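Local coordinates for putative protein (Aquifex aeolicus, PDB 1T6T) that is of unknown function but carries a Toprim domain related to that of RNase M5, and so may act on nucleic acid, at residues B[68-72]-B[106-110]. Numbering follows the deposited sequence.
Sequences LFDLD and IIHIE
Asp70 uses both carboxylate oxygens to grip segment 106-110. OD2 accepts a nearly straight hydrogen bond from His108 ND1 (3.0 Å, 178°). The oxygen lies in the imidazole plane, at the ring edge, and the ring and carboxylate planes stand 89° apart. Asp70 OD1 accepts one from Ile109 N at 3.0 Å; both donors come from above the carboxylate plane, His108 more steeply. A water accepts from Glu110 N and can donate to Asp70 OD1 at 3.0 Å. With CG anti to the carbonyl carbon (chi1 -61°), the Asp70 carboxylate reaches these donors. One main-chain hydrogen bond joins the segments, from Leu71 N to Ile107 O at 2.7 Å. Segment 68-72 follows strand 64-67 of the parallel Toprim sheet and holds an Asp-Leu-Asp sequence, consistent with the DxD motif of this family. An alanine in place of Asp70 would probably leave His108 ND1 and Ile109 N without their acceptors and the imidazole freer to turn. Ile107 CG2 sits 3.8 Å above the centre of that ring. Asp72, the N-cap of helix 73-88, spends OD1 on Gly75 N. Arg98 bonds to the carbonyl oxygens of Phe69 and Asp70. Ile109 CG1 touches Leu68 O at 3.3 Å, without hydrogen bonding.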
# COMPACT_ATOMS: atom_id res chain seq x y z
N LEU B 68 0.87 -13.10 -0.18
CA LEU B 68 2.13 -12.86 -0.88
C LEU B 68 2.53 -11.40 -0.89
O LEU B 68 2.69 -10.80 -1.95
CB LEU B 68 2.06 -13.34 -2.33
CG LEU B 68 2.59 -14.72 -2.70
CD1 LEU B 68 2.75 -14.78 -4.22
CD2 LEU B 68 3.93 -14.99 -2.02
N PHE B 69 2.69 -10.82 0.29
CA PHE B 69 3.10 -9.43 0.39
C PHE B 69 4.62 -9.38 0.42
O PHE B 69 5.28 -10.36 0.77
CB PHE B 69 2.50 -8.81 1.64
CG PHE B 69 1.01 -8.77 1.61
CD1 PHE B 69 0.35 -7.89 0.75
CD2 PHE B 69 0.25 -9.64 2.38
CE1 PHE B 69 -1.04 -7.89 0.66
CE2 PHE B 69 -1.14 -9.66 2.29
CZ PHE B 69 -1.78 -8.78 1.43
N ASP B 70 5.18 -8.24 0.04
CA ASP B 70 6.63 -8.09 0.02
C ASP B 70 7.25 -8.38 1.37
O ASP B 70 6.58 -8.32 2.40
CB ASP B 70 7.02 -6.69 -0.46
CG ASP B 70 6.53 -6.40 -1.87
OD1 ASP B 70 6.29 -7.36 -2.62
OD2 ASP B 70 6.40 -5.21 -2.22
N LEU B 71 8.54 -8.71 1.37
CA LEU B 71 9.25 -9.05 2.58
C LEU B 71 9.90 -7.87 3.29
O LEU B 71 10.78 -8.06 4.13
CB LEU B 71 10.30 -10.12 2.28
CG LEU B 71 9.75 -11.48 1.83
CD1 LEU B 71 10.89 -12.42 1.51
CD2 LEU B 71 8.88 -12.06 2.93
N ASP B 72 9.47 -6.66 2.96
CA ASP B 72 10.02 -5.48 3.62
C ASP B 72 9.09 -5.09 4.76
O ASP B 72 8.07 -5.74 4.98
CB ASP B 72 10.17 -4.33 2.60
CG ASP B 72 8.85 -3.87 2.03
OD1 ASP B 72 7.87 -4.64 2.06
OD2 ASP B 72 8.79 -2.73 1.53
N ILE B 106 15.25 -12.04 -2.39
CA ILE B 106 14.10 -11.36 -2.96
C ILE B 106 13.38 -10.61 -1.85
O ILE B 106 13.35 -11.05 -0.70
CB ILE B 106 13.13 -12.37 -3.61
CG1 ILE B 106 11.95 -11.62 -4.25
CG2 ILE B 106 12.63 -13.36 -2.57
CD1 ILE B 106 11.05 -12.51 -5.09
N ILE B 107 12.83 -9.45 -2.19
CA ILE B 107 12.09 -8.67 -1.21
C ILE B 107 10.71 -8.36 -1.77
O ILE B 107 9.70 -8.53 -1.09
CB ILE B 107 12.80 -7.34 -0.88
CG1 ILE B 107 14.08 -7.62 -0.09
CG2 ILE B 107 11.87 -6.43 -0.09
CD1 ILE B 107 13.85 -8.31 1.25
N HIS B 108 10.68 -7.91 -3.02
CA HIS B 108 9.44 -7.55 -3.70
C HIS B 108 9.01 -8.64 -4.67
O HIS B 108 9.80 -9.09 -5.50
CB HIS B 108 9.64 -6.24 -4.45
CG HIS B 108 10.10 -5.11 -3.58
ND1 HIS B 108 9.29 -4.49 -2.66
CD2 HIS B 108 11.32 -4.52 -3.47
CE1 HIS B 108 9.97 -3.56 -2.02
NE2 HIS B 108 11.21 -3.56 -2.49
N ILE B 109 7.75 -9.06 -4.57
CA ILE B 109 7.22 -10.10 -5.44
C ILE B 109 7.42 -9.69 -6.90
O ILE B 109 7.61 -10.53 -7.77
CB ILE B 109 5.72 -10.34 -5.18
CG1 ILE B 109 5.48 -10.55 -3.68
CG2 ILE B 109 5.23 -11.53 -5.98
CD1 ILE B 109 6.30 -11.67 -3.06
N GLU B 110 7.39 -8.39 -7.14
CA GLU B 110 7.56 -7.87 -8.49
C GLU B 110 8.90 -8.30 -9.10
O GLU B 110 9.07 -8.30 -10.32
CB GLU B 110 7.46 -6.35 -8.47
CG GLU B 110 7.01 -5.74 -9.79
CD GLU B 110 6.91 -4.23 -9.72
OE1 GLU B 110 6.45 -3.71 -8.68
OE2 GLU B 110 7.27 -3.56 -10.71
O HOH W 1 6.47 -6.09 -5.34